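Manganese-binding protein (PDB 6NSI) binds iron, manganese and nickel ions, iron(II) preferentially, and delivers them to the membrane permease of an ABC transporter for import into the cytoplasm. Local coordinates at residues R9-R17 and D260-S268; I250-Y258 and H272-E280. One frame throughout, in Å; residues are numbered along the deposited sequence.

Overall arrangement
The two contacts have centres 19 Å apart and share helix 266-280: contact 1 uses its first turn and the loop leading into it, contact 2 its last nine residues. Along the chain the segments alternate, 9-17, 250-258, 260-268, 272-280, so the loop after strand 251-252 runs past the iron ligand D260 and returns as the helix. Contact 1 joins that return to helix 9-19, which follows the first strand of the parallel four-stranded sheet. Contact 2 joins it to the two-stranded sheet 225-226/251-252. The contacts meet where C263 SG lies 3.5 Å from Y258 OH. Helix 266-280 thus links parts of the protein on both sides of the iron site.

Contact 1: R9-R17 and D260-S268; sequences RMICDCVSR and DNVCDNYFS. With FE (Fe (III) ion), chain B.
The backbone oxygen of D264 is gripped by R9 NH2 at 2.8 Å, and a water that accepts from R9 NH1 lies within hydrogen-bonding distance of both D264 O and C263 O. The D264 carbonyl is met off its plane: the NH2 donor is tilted 26° from it. The R9 chain bends at both chi2 and chi3 (-70° and -59°), folding the guanidinium back toward D13 on its own helix. There NE forms a nearly straight salt bridge to D13 OD1, 2.8 Å long and almost in the guanidinium plane, while V262 CG1 lies over one face of that group. D30 makes a further salt bridge to R9 NH1. D13 OD2, also reached weakly by R9 NH2, accepts from Y266 N on its anti lone pair at 2.9 Å, so one carboxylate holds both the arginine and the first turn of helix 266-280. That turn starts at N265, the N-cap, whose OD1 accepts from S268 N along a straight 2.8 Å bond.

Next to these polar groups, M10 CG packs against V262 CG2 and, at 3.9 Å, Y266 CD1, the methionine and tyrosine side chains crossing at about a right angle. C14 SG lies obliquely to two rings, 3.7 Å from F267 CZ and farther from Y266 CD2, a pair of cysteine sulfur-aromatic contacts. M10 CE meets the backbone oxygen of D260, whose carboxylate binds the iron(III) ion through both oxygens, OD1 at 2.0 Å and OD2 at 2.4 Å. H36, H102 and H168 complete this three-histidine, one-aspartate metal site, consistent with a solute-binding protein of family 9.

Contact 2: I250-Y258 and H272-E280; sequences IRLAKSPLY and HNVRTITEE
Y258 turns its ring edge toward the face of H272 in an offset edge-to-face pair, with planes at 81° and centroids 5.8 Å apart. T276 OG1 lies above one face of the imidazole, displaced toward the rim, while S255 CB and the P256 oxygen approach the imidazole edge. This is a loop-on-helix contact: the chain leaving strand 251-252, which pairs in parallel with 225-226, runs along helix 266-280 and is tied to it at several backbone positions.

H272 CG stands anti to the backbone N (chi1 166°), which carries the ring across to the loop. NE2 donates to P256 O at 2.9 Å, nearly in line with the carbonyl bond. The next helix residue, N273, clasps the backbone of Y258 with both ends of its amide: OD1 accepts from Y258 N in the carbonyl plane, on a lone pair, and ND2 donates to Y258 O, both at 3.0 Å. These two bonds fix the amide's rotation at a buried position. L257 packs alongside, its CD2 methyl 3.8 Å from I277 CG1 and equally close to T276 CG2, and its backbone bonds to L228 and D230 connect the loop to the residues that follow strand 225-226.

Toward the helix end, E280 divides its carboxylate between two donors. OE2 forms a salt bridge with R251 NH2 at 2.9 Å, lying near the guanidinium plane although the two flat groups are turned 39° apart. The other oxygen, E280 OE1, receives K254 N on its anti side along an almost straight 2.7 Å bond.

Contact 1: R9-R17 and D260-S268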
loop_
_atom_site.group_PDB
_atom_site.type_symbol
_atom_site.label_atom_id
_atom_site.label_comp_id
_atom_site.label_asym_id
_atom_site.label_seq_id
_atom_site.Cartn_x
_atom_site.Cartn_y
_atom_site.Cartn_z
ATOM N N ARG A 9 -3.471 -0.852 -9.475
ATOM C CA ARG A 9 -3.735 0.572 -9.692
ATOM C C ARG A 9 -2.759 1.474 -8.949
ATOM O O ARG A 9 -2.517 2.612 -9.377
ATOM C CB ARG A 9 -5.162 0.922 -9.284
ATOM C CG ARG A 9 -6.205 0.443 -10.270
ATOM C CD ARG A 9 -6.135 1.231 -11.573
ATOM N NE ARG A 9 -6.343 2.658 -11.360
ATOM C CZ ARG A 9 -7.522 3.201 -11.071
ATOM N NH1 ARG A 9 -8.596 2.432 -10.968
ATOM N NH2 ARG A 9 -7.633 4.509 -10.882
ATOM N N MET A 10 -2.208 0.999 -7.834
ATOM C CA MET A 10 -1.211 1.786 -7.120
ATOM C C MET A 10 0.007 2.027 -8.003
ATOM O O MET A 10 0.599 3.113 -7.983
ATOM C CB MET A 10 -0.843 1.071 -5.825
ATOM C CG MET A 10 -2.046 0.916 -4.886
ATOM S SD MET A 10 -3.027 -0.586 -5.192
ATOM C CE MET A 10 -1.947 -1.808 -4.445
ATOM N N ILE A 11 0.365 1.030 -8.818
ATOM C CA ILE A 11 1.396 1.217 -9.829
ATOM C C ILE A 11 0.843 1.964 -11.036
ATOM O O ILE A 11 1.443 2.938 -11.498
ATOM C CB ILE A 11 1.987 -0.144 -10.234
ATOM C CG1 ILE A 11 2.721 -0.758 -9.047
ATOM C CG2 ILE A 11 2.931 0.009 -11.414
ATOM C CD1 ILE A 11 2.944 -2.228 -9.204
ATOM N N CYS A 12 -0.313 1.537 -11.551
ATOM C CA CYS A 12 -0.779 2.035 -12.849
ATOM C C CYS A 12 -0.989 3.543 -12.852
ATOM O O CYS A 12 -0.682 4.219 -13.843
ATOM C CB CYS A 12 -2.074 1.343 -13.265
ATOM S SG CYS A 12 -2.442 1.612 -15.044
ATOM N N ASP A 13 -1.525 4.092 -11.767
ATOM C CA ASP A 13 -1.829 5.519 -11.774
ATOM C C ASP A 13 -0.579 6.375 -11.756
ATOM O O ASP A 13 -0.627 7.534 -12.184
ATOM C CB ASP A 13 -2.723 5.869 -10.594
ATOM C CG ASP A 13 -4.091 5.215 -10.699
ATOM O OD1 ASP A 13 -4.380 4.585 -11.744
ATOM O OD2 ASP A 13 -4.873 5.322 -9.740
ATOM N N CYS A 14 0.539 5.831 -11.278
ATOM C CA CYS A 14 1.799 6.562 -11.341
ATOM C C CYS A 14 2.445 6.421 -12.716
ATOM O O CYS A 14 2.941 7.411 -13.268
ATOM C CB CYS A 14 2.746 6.077 -10.244
ATOM S SG CYS A 14 2.067 6.227 -8.519
ATOM N N VAL A 15 2.437 5.208 -13.287
ATOM C CA VAL A 15 2.967 5.015 -14.642
ATOM C C VAL A 15 2.248 5.931 -15.623
ATOM O O VAL A 15 2.877 6.610 -16.443
ATOM C CB VAL A 15 2.848 3.537 -15.067
ATOM C CG1 VAL A 15 3.261 3.376 -16.527
ATOM C CG2 VAL A 15 3.718 2.645 -14.198
ATOM N N SER A 16 0.912 5.974 -15.543
ATOM C CA SER A 16 0.127 6.756 -16.493
ATOM C C SER A 16 0.440 8.242 -16.397
ATOM O O SER A 16 0.327 8.964 -17.398
ATOM C CB SER A 16 -1.366 6.516 -16.264
ATOM O OG SER A 16 -1.674 5.136 -16.391
ATOM N N ARG A 17 0.828 8.715 -15.206
ATOM C CA ARG A 17 1.191 10.119 -15.040
ATOM C C ARG A 17 2.533 10.426 -15.692
ATOM O O ARG A 17 2.726 11.525 -16.219
ATOM C CB ARG A 17 1.228 10.495 -13.550
ATOM C CG ARG A 17 -0.118 10.929 -12.945
ATOM C CD ARG A 17 -0.452 12.385 -13.293
ATOM N NE ARG A 17 -0.062 13.356 -12.263
ATOM C CZ ARG A 17 0.930 14.241 -12.391
ATOM N NH1 ARG A 17 1.664 14.277 -13.501
ATOM N NH2 ARG A 17 1.199 15.090 -11.402
ATOM N N ASP A 260 -5.358 -2.618 -0.074
ATOM C CA ASP A 260 -4.768 -3.346 -1.184
ATOM C C ASP A 260 -5.253 -2.833 -2.532
ATOM O O ASP A 260 -4.927 -3.422 -3.575
ATOM C CB ASP A 260 -5.069 -4.838 -1.048
ATOM C CG ASP A 260 -4.273 -5.509 0.071
ATOM O OD1 ASP A 260 -3.199 -4.992 0.482
ATOM O OD2 ASP A 260 -4.729 -6.577 0.532
ATOM N N ASN A 261 -6.037 -1.761 -2.542
ATOM C CA ASN A 261 -6.623 -1.292 -3.783
ATOM C C ASN A 261 -6.789 0.220 -3.701
ATOM O O ASN A 261 -6.370 0.862 -2.736
ATOM C CB ASN A 261 -7.951 -2.004 -4.083
ATOM C CG ASN A 261 -9.062 -1.659 -3.079
ATOM O OD1 ASN A 261 -8.798 -1.230 -1.955
ATOM N ND2 ASN A 261 -10.310 -1.878 -3.481
ATOM N N VAL A 262 -7.413 0.757 -4.739
ATOM C CA VAL A 262 -7.610 2.213 -4.965
ATOM C C VAL A 262 -9.110 2.519 -5.061
ATOM O O VAL A 262 -9.832 1.664 -5.533
ATOM C CB VAL A 262 -6.871 2.553 -6.272
ATOM C CG1 VAL A 262 -7.552 3.589 -7.142
ATOM C CG2 VAL A 262 -5.399 2.829 -6.071
ATOM N N CYS A 263 -9.544 3.689 -4.594
ATOM C CA CYS A 263 -10.963 4.077 -4.746
ATOM C C CYS A 263 -11.144 4.734 -6.118
ATOM O O CYS A 263 -11.514 4.035 -7.025
ATOM C CB CYS A 263 -11.377 5.055 -3.663
ATOM S SG CYS A 263 -13.166 5.307 -3.602
ATOM N N ASP A 264 -10.756 5.990 -6.283
ATOM C CA ASP A 264 -10.851 6.625 -7.622
ATOM C C ASP A 264 -9.481 6.591 -8.304
ATOM O O ASP A 264 -9.391 6.141 -9.426
ATOM C CB ASP A 264 -11.319 8.069 -7.523
ATOM C CG ASP A 264 -11.217 8.777 -8.856
ATOM O OD1 ASP A 264 -11.622 8.173 -9.864
ATOM O OD2 ASP A 264 -10.710 9.905 -8.882
ATOM N N ASN A 265 -8.461 7.057 -7.596
ATOM C CA ASN A 265 -7.056 7.060 -8.071
ATOM C C ASN A 265 -6.157 6.862 -6.852
ATOM O O ASN A 265 -6.578 7.191 -5.753
ATOM C CB ASN A 265 -6.684 8.315 -8.853
ATOM C CG ASN A 265 -6.676 9.552 -7.993
ATOM O OD1 ASN A 265 -5.683 9.857 -7.367
ATOM N ND2 ASN A 265 -7.782 10.265 -7.966
ATOM N N TYR A 266 -4.949 6.377 -7.077
ATOM C CA TYR A 266 -4.052 6.079 -5.963
ATOM C C TYR A 266 -3.830 7.306 -5.083
ATOM O O TYR A 266 -3.756 7.190 -3.852
ATOM C CB TYR A 266 -2.715 5.544 -6.480
ATOM C CG TYR A 266 -1.575 5.665 -5.478
ATOM C CD1 TYR A 266 -1.429 4.744 -4.448
ATOM C CD2 TYR A 266 -0.651 6.714 -5.560
ATOM C CE1 TYR A 266 -0.400 4.849 -3.527
ATOM C CE2 TYR A 266 0.389 6.833 -4.634
ATOM C CZ TYR A 266 0.509 5.895 -3.620
ATOM O OH TYR A 266 1.532 6.000 -2.688
ATOM N N PHE A 267 -3.732 8.491 -5.693
ATOM C CA PHE A 267 -3.333 9.673 -4.935
ATOM C C PHE A 267 -4.454 10.144 -4.020
ATOM O O PHE A 267 -4.230 10.390 -2.832
ATOM C CB PHE A 267 -2.886 10.788 -5.888
ATOM C CG PHE A 267 -1.717 10.396 -6.737
ATOM C CD1 PHE A 267 -0.424 10.456 -6.227
ATOM C CD2 PHE A 267 -1.907 9.918 -8.032
ATOM C CE1 PHE A 267 0.662 10.067 -6.987
ATOM C CE2 PHE A 267 -0.825 9.526 -8.798
ATOM C CZ PHE A 267 0.466 9.603 -8.273
ATOM N N SER A 268 -5.670 10.266 -4.554
ATOM C CA SER A 268 -6.815 10.617 -3.724
ATOM C C SER A 268 -7.064 9.569 -2.643
ATOM O O SER A 268 -7.559 9.900 -1.560
ATOM C CB SER A 268 -8.059 10.787 -4.602
ATOM O OG SER A 268 -7.824 11.722 -5.651
HETATM FE FE FE B . -2.560 -6.553 1.644
HETATM O O HOH W 1 -11.174 3.974 -10.298
#

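Contact 2: I250-Y258 and H272-E280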
loop_
_atom_site.group_PDB
_atom_site.type_symbol
_atom_site.label_atom_id
_atom_site.label_comp_id
_atom_site.label_asym_id
_atom_site.label_seq_id
_atom_site.Cartn_x
_atom_site.Cartn_y
_atom_site.Cartn_z
ATOM N N ILE A 250 -15.757 1.538 22.102
ATOM C CA ILE A 250 -15.041 1.063 20.918
ATOM C C ILE A 250 -16.001 1.098 19.729
ATOM O O ILE A 250 -17.141 0.625 19.812
ATOM C CB ILE A 250 -14.468 -0.353 21.130
ATOM C CG1 ILE A 250 -13.746 -0.823 19.879
ATOM C CG2 ILE A 250 -15.573 -1.350 21.449
ATOM C CD1 ILE A 250 -12.629 0.089 19.450
ATOM N N ARG A 251 -15.555 1.665 18.616
ATOM C CA ARG A 251 -16.410 1.839 17.456
ATOM C C ARG A 251 -15.615 1.527 16.199
ATOM O O ARG A 251 -14.383 1.447 16.220
ATOM C CB ARG A 251 -16.954 3.263 17.386
ATOM C CG ARG A 251 -15.829 4.280 17.240
ATOM C CD ARG A 251 -16.279 5.699 17.507
ATOM N NE ARG A 251 -15.381 6.632 16.835
ATOM C CZ ARG A 251 -14.343 7.230 17.413
ATOM N NH1 ARG A 251 -14.060 7.012 18.705
ATOM N NH2 ARG A 251 -13.585 8.053 16.695
ATOM N N LEU A 252 -16.338 1.352 15.097
ATOM C CA LEU A 252 -15.750 1.250 13.768
ATOM C C LEU A 252 -15.575 2.649 13.195
ATOM O O LEU A 252 -16.423 3.521 13.403
ATOM C CB LEU A 252 -16.639 0.420 12.832
ATOM C CG LEU A 252 -17.137 -0.973 13.234
ATOM C CD1 LEU A 252 -18.283 -1.402 12.312
ATOM C CD2 LEU A 252 -16.005 -2.012 13.199
ATOM N N ALA A 253 -14.478 2.861 12.470
ATOM C CA ALA A 253 -14.288 4.144 11.812
ATOM C C ALA A 253 -15.412 4.380 10.813
ATOM O O ALA A 253 -16.013 3.437 10.292
ATOM C CB ALA A 253 -12.927 4.198 11.117
ATOM N N LYS A 254 -15.713 5.657 10.564
ATOM C CA LYS A 254 -16.827 5.989 9.683
ATOM C C LYS A 254 -16.572 5.489 8.265
ATOM O O LYS A 254 -17.362 4.716 7.713
ATOM C CB LYS A 254 -17.072 7.498 9.693
ATOM C CG LYS A 254 -18.024 7.985 10.780
ATOM C CD LYS A 254 -19.475 7.572 10.493
ATOM C CE LYS A 254 -20.160 7.059 11.754
ATOM N NZ LYS A 254 -21.081 5.932 11.461
ATOM N N SER A 255 -15.438 5.909 7.657
ATOM C CA SER A 255 -15.117 5.506 6.291
ATOM C C SER A 255 -14.100 4.374 6.282
ATOM O O SER A 255 -13.217 4.324 7.142
ATOM C CB SER A 255 -14.534 6.674 5.484
ATOM O OG SER A 255 -15.203 7.888 5.765
ATOM N N PRO A 256 -14.183 3.481 5.295
ATOM C CA PRO A 256 -13.213 2.383 5.214
ATOM C C PRO A 256 -11.872 2.891 4.713
ATOM O O PRO A 256 -11.786 3.909 4.019
ATOM C CB PRO A 256 -13.856 1.405 4.219
ATOM C CG PRO A 256 -14.715 2.263 3.341
ATOM C CD PRO A 256 -15.170 3.444 4.194
ATOM N N LEU A 257 -10.814 2.183 5.099
ATOM C CA LEU A 257 -9.505 2.452 4.535
ATOM C C LEU A 257 -9.321 1.610 3.280
ATOM O O LEU A 257 -9.981 0.591 3.089
ATOM C CB LEU A 257 -8.407 2.144 5.552
ATOM C CG LEU A 257 -8.405 2.919 6.874
ATOM C CD1 LEU A 257 -7.240 2.397 7.739
ATOM C CD2 LEU A 257 -8.219 4.410 6.612
ATOM N N TYR A 258 -8.427 2.049 2.412
ATOM C CA TYR A 258 -8.105 1.279 1.214
ATOM C C TYR A 258 -6.697 0.733 1.382
ATOM O O TYR A 258 -5.721 1.482 1.303
ATOM C CB TYR A 258 -8.263 2.133 -0.038
ATOM C CG TYR A 258 -9.721 2.446 -0.270
ATOM C CD1 TYR A 258 -10.372 3.424 0.487
ATOM C CD2 TYR A 258 -10.462 1.742 -1.206
ATOM C CE1 TYR A 258 -11.722 3.701 0.298
ATOM C CE2 TYR A 258 -11.806 2.014 -1.396
ATOM C CZ TYR A 258 -12.429 2.992 -0.644
ATOM O OH TYR A 258 -13.774 3.259 -0.842
ATOM N N HIS A 272 -7.404 10.188 1.255
ATOM C CA HIS A 272 -8.547 9.728 2.041
ATOM C C HIS A 272 -8.099 8.926 3.260
ATOM O O HIS A 272 -8.650 9.091 4.360
ATOM C CB HIS A 272 -9.491 8.880 1.181
ATOM C CG HIS A 272 -10.495 8.109 1.986
ATOM N ND1 HIS A 272 -11.787 8.552 2.190
ATOM C CD2 HIS A 272 -10.386 6.938 2.665
ATOM C CE1 HIS A 272 -12.432 7.680 2.946
ATOM N NE2 HIS A 272 -11.602 6.697 3.255
ATOM N N ASN A 273 -7.121 8.028 3.076
ATOM C CA ASN A 273 -6.628 7.229 4.194
ATOM C C ASN A 273 -6.052 8.122 5.283
ATOM O O ASN A 273 -6.301 7.902 6.473
ATOM C CB ASN A 273 -5.567 6.242 3.711
ATOM C CG ASN A 273 -6.169 4.996 3.064
ATOM O OD1 ASN A 273 -7.366 4.713 3.194
ATOM N ND2 ASN A 273 -5.332 4.239 2.380
ATOM N N VAL A 274 -5.271 9.134 4.890
ATOM C CA VAL A 274 -4.652 10.010 5.881
ATOM C C VAL A 274 -5.713 10.834 6.599
ATOM O O VAL A 274 -5.668 10.987 7.825
ATOM C CB VAL A 274 -3.584 10.899 5.210
ATOM C CG1 VAL A 274 -3.133 12.015 6.162
ATOM C CG2 VAL A 274 -2.389 10.042 4.778
ATOM N N ARG A 275 -6.680 11.378 5.852
ATOM C CA ARG A 275 -7.773 12.130 6.464
ATOM C C ARG A 275 -8.543 11.264 7.453
ATOM O O ARG A 275 -8.789 11.671 8.591
ATOM C CB ARG A 275 -8.721 12.657 5.383
ATOM C CG ARG A 275 -8.212 13.883 4.642
ATOM C CD ARG A 275 -9.169 14.330 3.512
ATOM N NE ARG A 275 -8.417 14.783 2.341
ATOM C CZ ARG A 275 -8.012 16.040 2.156
ATOM N NH1 ARG A 275 -8.305 16.973 3.063
ATOM N NH2 ARG A 275 -7.317 16.372 1.064
ATOM N N THR A 276 -8.934 10.061 7.017
ATOM C CA THR A 276 -9.675 9.140 7.871
ATOM C C THR A 276 -8.898 8.812 9.148
ATOM O O THR A 276 -9.423 8.946 10.258
ATOM C CB THR A 276 -10.010 7.876 7.074
ATOM O OG1 THR A 276 -10.795 8.257 5.935
ATOM C CG2 THR A 276 -10.815 6.850 7.930
ATOM N N ILE A 277 -7.633 8.417 9.016
ATOM C CA ILE A 277 -6.877 8.036 10.207
ATOM C C ILE A 277 -6.658 9.244 11.118
ATOM O O ILE A 277 -6.826 9.152 12.342
ATOM C CB ILE A 277 -5.557 7.364 9.784
ATOM C CG1 ILE A 277 -5.885 6.015 9.121
ATOM C CG2 ILE A 277 -4.568 7.213 10.988
ATOM C CD1 ILE A 277 -4.688 5.272 8.635
ATOM N N THR A 278 -6.309 10.399 10.544
ATOM C CA THR A 278 -6.067 11.591 11.364
ATOM C C THR A 278 -7.320 11.991 12.139
ATOM O O THR A 278 -7.266 12.221 13.355
ATOM C CB THR A 278 -5.583 12.757 10.487
ATOM O OG1 THR A 278 -4.403 12.368 9.777
ATOM C CG2 THR A 278 -5.240 13.991 11.338
ATOM N N GLU A 279 -8.469 12.057 11.457
ATOM C CA GLU A 279 -9.679 12.530 12.129
ATOM C C GLU A 279 -10.138 11.556 13.207
ATOM O O GLU A 279 -10.527 11.972 14.309
ATOM C CB GLU A 279 -10.802 12.750 11.111
ATOM C CG GLU A 279 -10.748 14.096 10.409
ATOM C CD GLU A 279 -11.812 14.234 9.332
ATOM O OE1 GLU A 279 -12.659 13.316 9.194
ATOM O OE2 GLU A 279 -11.792 15.261 8.618
ATOM N N GLU A 280 -10.109 10.254 12.913
ATOM C CA GLU A 280 -10.669 9.294 13.862
ATOM C C GLU A 280 -9.784 9.119 15.085
ATOM O O GLU A 280 -10.301 8.836 16.174
ATOM C CB GLU A 280 -10.903 7.946 13.182
ATOM C CG GLU A 280 -11.966 7.995 12.076
ATOM C CD GLU A 280 -13.391 7.877 12.598
ATOM O OE1 GLU A 280 -14.292 7.561 11.789
ATOM O OE2 GLU A 280 -13.613 8.102 13.818
HETATM O O HOH W 2 -12.687 9.851 6.624
#